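Local coordinates for nitrosopumilus output domain-containing protein (PDB 2P9X), which is of unknown function but binds zinc and folds as a small, wholly helical domain, at residues Leu35-Gly38 with Ile39-Tyr43; Ser71-Lys74 with Gly75-Glu79; Asn84-Glu87 with Glu88-Ser91. One frame throughout, in Å; residues are numbered along the deposited sequence.

Contact 1 of 3, residues Leu35-Gly38 with Ile39-Tyr43; sequences LNSG and IELAY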
loop_
_atom_site.group_PDB
_atom_site.type_symbol
_atom_site.label_atom_id
_atom_site.label_comp_id
_atom_site.label_asym_id
_atom_site.label_seq_id
_atom_site.Cartn_x
_atom_site.Cartn_y
_atom_site.Cartn_z
ATOM N N LEU A 35 2.826 -10.134 15.269
ATOM C CA LEU A 35 2.825 -9.818 16.698
ATOM C C LEU A 35 2.008 -10.782 17.549
ATOM O O LEU A 35 1.844 -10.562 18.753
ATOM C CB LEU A 35 2.284 -8.402 16.909
ATOM C CG LEU A 35 3.040 -7.238 16.269
ATOM C CD1 LEU A 35 2.158 -6.002 16.280
ATOM C CD2 LEU A 35 4.350 -6.987 17.009
ATOM N N ASN A 36 1.501 -11.845 16.931
ATOM C CA ASN A 36 0.679 -12.822 17.631
ATOM C C ASN A 36 -0.388 -12.087 18.437
ATOM O O ASN A 36 -0.627 -12.385 19.612
ATOM C CB ASN A 36 1.536 -13.686 18.560
ATOM C CG ASN A 36 0.742 -14.807 19.199
ATOM O OD1 ASN A 36 -0.094 -15.439 18.548
ATOM N ND2 ASN A 36 1.001 -15.066 20.477
ATOM N N SER A 37 -1.022 -11.114 17.790
ATOM C CA SER A 37 -2.058 -10.313 18.429
ATOM C C SER A 37 -3.266 -10.143 17.528
ATOM O O SER A 37 -3.199 -10.409 16.325
ATOM C CB SER A 37 -1.519 -8.923 18.773
ATOM O OG SER A 37 -0.429 -8.996 19.673
ATOM N N GLY A 38 -4.364 -9.694 18.129
ATOM C CA GLY A 38 -5.590 -9.436 17.393
ATOM C C GLY A 38 -5.842 -7.938 17.368
ATOM O O GLY A 38 -4.980 -7.153 17.780
ATOM N N ILE A 39 -7.024 -7.538 16.905
ATOM C CA ILE A 39 -7.391 -6.125 16.803
ATOM C C ILE A 39 -7.417 -5.423 18.156
ATOM O O ILE A 39 -7.307 -4.194 18.231
ATOM C CB ILE A 39 -8.774 -5.964 16.106
ATOM C CG1 ILE A 39 -8.683 -6.460 14.661
ATOM C CG2 ILE A 39 -9.209 -4.499 16.093
ATOM C CD1 ILE A 39 -7.748 -5.645 13.803
ATOM N N GLU A 40 -7.555 -6.204 19.223
ATOM C CA GLU A 40 -7.588 -5.638 20.569
ATOM C C GLU A 40 -6.273 -4.927 20.893
ATOM O O GLU A 40 -6.169 -4.204 21.884
ATOM C CB GLU A 40 -7.861 -6.739 21.598
ATOM C CG GLU A 40 -6.936 -7.944 21.502
ATOM C CD GLU A 40 -7.381 -8.983 20.473
ATOM O OE1 GLU A 40 -8.277 -8.689 19.653
ATOM O OE2 GLU A 40 -6.828 -10.103 20.498
ATOM N N LEU A 41 -5.260 -5.143 20.058
ATOM C CA LEU A 41 -3.963 -4.501 20.246
ATOM C C LEU A 41 -4.110 -2.985 20.157
ATOM O O LEU A 41 -3.309 -2.242 20.725
ATOM C CB LEU A 41 -2.978 -4.969 19.168
ATOM C CG LEU A 41 -1.572 -4.364 19.231
ATOM C CD1 LEU A 41 -0.875 -4.815 20.511
ATOM C CD2 LEU A 41 -0.770 -4.806 18.011
ATOM N N ALA A 42 -5.125 -2.527 19.423
ATOM C CA ALA A 42 -5.359 -1.094 19.265
ATOM C C ALA A 42 -5.555 -0.444 20.629
ATOM O O ALA A 42 -5.105 0.676 20.861
ATOM C CB ALA A 42 -6.574 -0.852 18.380
ATOM N N TYR A 43 -6.220 -1.156 21.528
ATOM C CA TYR A 43 -6.449 -0.650 22.878
ATOM C C TYR A 43 -5.264 -0.941 23.793
ATOM O O TYR A 43 -4.821 -0.068 24.543
ATOM C CB TYR A 43 -7.716 -1.273 23.476
ATOM C CG TYR A 43 -7.986 -0.854 24.909
ATOM C CD1 TYR A 43 -7.346 -1.487 25.976
ATOM C CD2 TYR A 43 -8.868 0.184 25.193
ATOM C CE1 TYR A 43 -7.582 -1.095 27.294
ATOM C CE2 TYR A 43 -9.111 0.585 26.506
ATOM C CZ TYR A 43 -8.467 -0.059 27.548
ATOM O OH TYR A 43 -8.712 0.330 28.851
HETATM O O HOH W 1 -3.849 -9.576 21.165
#
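Leu-35 and Leu-41 meet at their methyls across the link between two helices, CD1 of Leu-35 lying 3.6 Å from CD2 of Leu-41 with the side chains crossing at about a right angle. Leu-41 reaches back because its CG stands opposite the backbone N (chi1 179°), while its CB rests 3.3 Å from Gly-38 O. Glu-40 also folds backward: with CG held between N and the carbonyl carbon (chi1 52°) and a second bend at chi2 (-84°), its carboxylate lies over Gly-38, OE1 3.4 Å from Gly-38 C. With the carboxylate where it is, a CB on Gly-38 would come too close to Glu-40 OE2, consistent with a glycine here. One water joins both, accepting from Gly-38 N and donating to Glu-40 OE2, 3.1 Å from each. Ser-37 OG donates to Leu-35 O at 2.9 Å from above the carbonyl plane, closing the chain around Asn-36, the positive-phi residue after the helix. The type I beta turn Gly-38 to Leu-41 leads from helix 23-35 into helix 41-44; Ile-39 packs on helix 3-19 and on Glu-28, a zinc ligand seen for this protein though unoccupied in this chain, while Leu-35 and Leu-41 lie against helix 46-57.

Contact 2 of 3, residues Ser71-Lys74 with Gly75-Glu79; sequences SKLK and GRLGE
The last turn of helix 59-76 runs out here into the loop that leads toward helix 86-97, and the contact is this C-terminal helix end. Leu-73 and Leu-77 carry it on the inner side. The carbonyl of Leu-73 takes the N-H of Leu-77 at 2.8 Å from Leu-73 O to Leu-77 N, with 141° at the hydrogen, and the side chain of Leu-77 lies close by, its CB 3.3 Å from that oxygen. With CG opposite the carbonyl carbon (chi1 -84°), Leu-77 brings its CD1 within 4.2 Å of Leu-73 CG, a light apolar touch between residues four apart.

Two residues earlier, Gly-75 N donates to Ser-71 O at 3.2 Å, a regular helical bond. Arg-76 N is shared between two carbonyls, Lys-72 O at 3.0 Å and Leu-73 O at 3.1 Å, and both bonds are weak because they are strongly bent. Past the helix the backbone passes alongside Lys-74, whose CB is 3.4 Å from Gly-78 O and whose extended chain runs on beside Glu-79 O, with CD 3.6 Å from it.

Leu-73 faces Leu-8 and Thr-11 of helix 3-19 and Leu-89 and Ile-93 of helix 86-97, and Leu-77 touches Tyr-97. Lys-72 leaves on another side to form a salt bridge with Glu-18, a residue seen to bind zinc in a crystal structure of this protein; the lysine probably offsets part of the carboxylate's charge. Chemically, the backbone bonding loosens at Arg-76, whose N-H is split, and recovers at Leu-77 with the short bond to Leu-73 O, the last across this helix end, while the two leucines form its apolar side.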
loop_
_atom_site.group_PDB
_atom_site.type_symbol
_atom_site.label_atom_id
_atom_site.label_comp_id
_atom_site.label_asym_id
_atom_site.label_seq_id
_atom_site.Cartn_x
_atom_site.Cartn_y
_atom_site.Cartn_z
ATOM N N SER A 71 -13.052 8.973 14.018
ATOM C CA SER A 71 -14.353 9.486 13.600
ATOM C C SER A 71 -15.489 8.555 14.020
ATOM O O SER A 71 -16.535 9.010 14.489
ATOM C CB SER A 71 -14.377 9.676 12.081
ATOM O OG SER A 71 -13.539 10.748 11.690
ATOM N N LYS A 72 -15.285 7.252 13.852
ATOM C CA LYS A 72 -16.309 6.277 14.213
ATOM C C LYS A 72 -16.516 6.183 15.717
ATOM O O LYS A 72 -17.637 5.970 16.181
ATOM C CB LYS A 72 -15.946 4.892 13.671
ATOM C CG LYS A 72 -16.098 4.743 12.172
ATOM C CD LYS A 72 -17.510 5.057 11.715
ATOM C CE LYS A 72 -17.593 5.077 10.195
ATOM N NZ LYS A 72 -18.996 4.948 9.717
ATOM N N LEU A 73 -15.441 6.326 16.484
ATOM C CA LEU A 73 -15.572 6.243 17.932
ATOM C C LEU A 73 -16.307 7.461 18.490
ATOM O O LEU A 73 -17.040 7.395 19.468
ATOM C CB LEU A 73 -14.170 6.154 18.536
ATOM C CG LEU A 73 -14.186 5.574 19.952
ATOM C CD1 LEU A 73 -14.810 4.177 20.008
ATOM C CD2 LEU A 73 -12.787 5.444 20.553
ATOM N N LYS A 74 -16.053 8.615 17.847
ATOM C CA LYS A 74 -16.766 9.821 18.242
ATOM C C LYS A 74 -18.271 9.675 18.003
ATOM O O LYS A 74 -19.105 10.151 18.762
ATOM C CB LYS A 74 -16.205 10.991 17.432
ATOM C CG LYS A 74 -14.908 11.532 18.038
ATOM C CD LYS A 74 -14.247 12.598 17.162
ATOM C CE LYS A 74 -12.842 12.964 17.654
ATOM N NZ LYS A 74 -12.323 14.090 16.878
ATOM N N GLY A 75 -18.607 9.012 16.879
ATOM C CA GLY A 75 -20.011 8.755 16.586
ATOM C C GLY A 75 -20.605 7.720 17.545
ATOM O O GLY A 75 -21.807 7.662 17.773
ATOM N N ARG A 76 -19.736 6.887 18.107
ATOM C CA ARG A 76 -20.173 5.858 19.047
ATOM C C ARG A 76 -20.342 6.397 20.478
ATOM O O ARG A 76 -21.232 5.997 21.216
ATOM C CB ARG A 76 -19.135 4.735 19.041
ATOM C CG ARG A 76 -19.744 3.368 19.348
ATOM C CD ARG A 76 -20.618 3.404 20.604
ATOM N NE ARG A 76 -20.715 2.072 21.208
ATOM C CZ ARG A 76 -21.247 2.003 22.443
ATOM N NH1 ARG A 76 -21.664 3.102 23.046
ATOM N NH2 ARG A 76 -21.359 0.818 23.056
ATOM N N LEU A 77 -19.417 7.297 20.873
ATOM C CA LEU A 77 -19.326 7.718 22.279
ATOM C C LEU A 77 -19.826 9.143 22.478
ATOM O O LEU A 77 -20.828 9.430 23.126
ATOM C CB LEU A 77 -17.848 7.693 22.672
ATOM C CG LEU A 77 -17.378 6.307 23.085
ATOM C CD1 LEU A 77 -15.988 6.342 23.715
ATOM C CD2 LEU A 77 -18.293 5.645 24.114
ATOM N N GLY A 78 -19.009 10.057 21.941
ATOM C CA GLY A 78 -19.335 11.467 21.976
ATOM C C GLY A 78 -18.827 12.143 20.703
ATOM O O GLY A 78 -17.693 11.975 20.280
ATOM N N GLU A 79 -19.734 12.903 20.074
ATOM C CA GLU A 79 -19.416 13.462 18.767
ATOM C C GLU A 79 -18.052 14.137 18.773
ATOM O O GLU A 79 -17.397 14.308 17.754
ATOM C CB GLU A 79 -20.486 14.493 18.419
ATOM C CG GLU A 79 -21.895 13.912 18.511
ATOM C CD GLU A 79 -22.807 14.929 19.151
ATOM O OE1 GLU A 79 -23.208 15.865 18.462
ATOM O OE2 GLU A 79 -23.121 14.779 20.323
#

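Contact 3 of 3, residues Asn84-Glu87 with Glu88-Ser91; sequences NSLE and ELVS
Asn-84 gives its backbone N-H to Glu-88 OE1 in a nearly straight bond, 2.9 Å from Asn-84 N to OE1 and 175° at the hydrogen. The donor meets the anti side of that oxygen, 31° out of the carboxylate plane. A water also lies between the two side chains, accepting weakly from Asn-84 ND2 and placed unusually close to Glu-88 OE2, at 2.5 Å, so little rests on this bridge. Ser-85 is the N-cap of helix 86-97: with OG set between its own N and carbonyl carbon (chi1 71°), that oxygen accepts from Glu-88 N at 3.1 Å and touches Glu-88 CG at 3.2 Å. Ser-85 O then takes Leu-89 N at 2.9 Å. Leu-86 bonds its carbonyl to Val-90 N and sets CD1 4.0 Å from Leu-89 CD2; its own N-H goes to Glu-66 of helix 59-76. Glu-87 O receives Ser-91 N at 3.0 Å, the next regular helical bond.

The serine and the glutamate three places on match the sequence of a capping box, but the carboxylate reaches the N-H before the N-cap instead of that of Ser-85. With an alanine in place of Glu-88, Asn-84 N is likely to lose its acceptor and the water its carboxylate partner, leaving the incoming loop freer to move. Side-chain oxygens of Ser-85 and Glu-88 thus hold N-H groups at and just before the helix start. Separately, the charges of Glu-87 and Glu-88 in the first turn probably sit favourably with the positive end of the helix dipole.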
loop_
_atom_site.group_PDB
_atom_site.type_symbol
_atom_site.label_atom_id
_atom_site.label_comp_id
_atom_site.label_asym_id
_atom_site.label_seq_id
_atom_site.Cartn_x
_atom_site.Cartn_y
_atom_site.Cartn_z
ATOM N N ASN A 84 -6.720 13.335 18.520
ATOM C CA ASN A 84 -6.270 13.461 17.131
ATOM C C ASN A 84 -5.360 12.286 16.744
ATOM O O ASN A 84 -4.830 12.187 15.644
ATOM C CB ASN A 84 -5.478 14.765 17.017
ATOM C CG ASN A 84 -6.339 15.921 17.454
ATOM O OD1 ASN A 84 -7.392 16.191 16.889
ATOM N ND2 ASN A 84 -5.809 16.694 18.418
ATOM N N SER A 85 -5.159 11.366 17.683
ATOM C CA SER A 85 -4.332 10.187 17.449
ATOM C C SER A 85 -4.951 9.011 18.199
ATOM O O SER A 85 -5.709 9.204 19.150
ATOM C CB SER A 85 -2.908 10.407 17.961
ATOM O OG SER A 85 -2.876 10.425 19.377
ATOM N N LEU A 86 -4.626 7.796 17.779
ATOM C CA LEU A 86 -5.169 6.618 18.438
ATOM C C LEU A 86 -4.719 6.566 19.903
ATOM O O LEU A 86 -5.481 6.139 20.771
ATOM C CB LEU A 86 -4.733 5.348 17.699
ATOM C CG LEU A 86 -5.355 4.028 18.157
ATOM C CD1 LEU A 86 -6.864 4.053 17.929
ATOM C CD2 LEU A 86 -4.728 2.887 17.377
ATOM N N GLU A 87 -3.488 7.005 20.177
ATOM C CA GLU A 87 -2.973 7.004 21.547
ATOM C C GLU A 87 -3.816 7.915 22.424
ATOM O O GLU A 87 -4.179 7.549 23.547
ATOM C CB GLU A 87 -1.513 7.468 21.595
ATOM C CG GLU A 87 -0.535 6.478 21.006
ATOM C CD GLU A 87 -0.211 6.770 19.557
ATOM O OE1 GLU A 87 -1.087 7.291 18.837
ATOM O OE2 GLU A 87 0.924 6.467 19.141
ATOM N N GLU A 88 -4.122 9.104 21.916
ATOM C CA GLU A 88 -4.945 10.046 22.664
ATOM C C GLU A 88 -6.357 9.494 22.813
ATOM O O GLU A 88 -7.016 9.713 23.832
ATOM C CB GLU A 88 -5.008 11.397 21.951
ATOM C CG GLU A 88 -3.704 12.165 21.966
ATOM C CD GLU A 88 -3.787 13.474 21.202
ATOM O OE1 GLU A 88 -4.868 13.790 20.655
ATOM O OE2 GLU A 88 -2.764 14.187 21.148
ATOM N N LEU A 89 -6.823 8.774 21.791
ATOM C CA LEU A 89 -8.165 8.201 21.814
ATOM C C LEU A 89 -8.298 7.160 22.922
ATOM O O LEU A 89 -9.302 7.126 23.639
ATOM C CB LEU A 89 -8.494 7.558 20.461
ATOM C CG LEU A 89 -9.917 7.017 20.293
ATOM C CD1 LEU A 89 -10.914 8.174 20.280
ATOM C CD2 LEU A 89 -10.016 6.207 19.005
ATOM N N VAL A 90 -7.286 6.308 23.059
ATOM C CA VAL A 90 -7.299 5.278 24.088
ATOM C C VAL A 90 -7.214 5.940 25.458
ATOM O O VAL A 90 -7.881 5.520 26.404
ATOM C CB VAL A 90 -6.117 4.296 23.903
ATOM C CG1 VAL A 90 -6.008 3.362 25.100
ATOM C CG2 VAL A 90 -6.328 3.486 22.622
ATOM N N SER A 91 -6.394 6.980 25.556
ATOM C CA SER A 91 -6.240 7.700 26.814
ATOM C C SER A 91 -7.567 8.318 27.230
ATOM O O SER A 91 -7.948 8.261 28.397
ATOM C CB SER A 91 -5.177 8.791 26.679
ATOM O OG SER A 91 -3.890 8.217 26.541
HETATM O O HOH W 2 -3.410 16.556 20.809
#

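Contact 2 lies at the surface, whereas contacts 1 and 3 are partly buried. All three are short local joints at helix ends: a turn between two helices in contact 1, a C-terminus in contact 2, an N-terminus in contact 3. Their chemistry follows: water and folded-back side chains, uneven backbone bonds, and side-chain capping. Contact 3 touches both others, through Leu-89 CD2 on Leu-73 CD2 (3.3 Å) and Val-90 CG2 on Ala-42 O (3.5 Å), while contacts 1 and 2 stay about 8 Å apart at their nearest atoms, on opposite sides of the chain's centre. Helix 3-19 packs against all three, with Leu-8 meeting both Leu-73 and Leu-89.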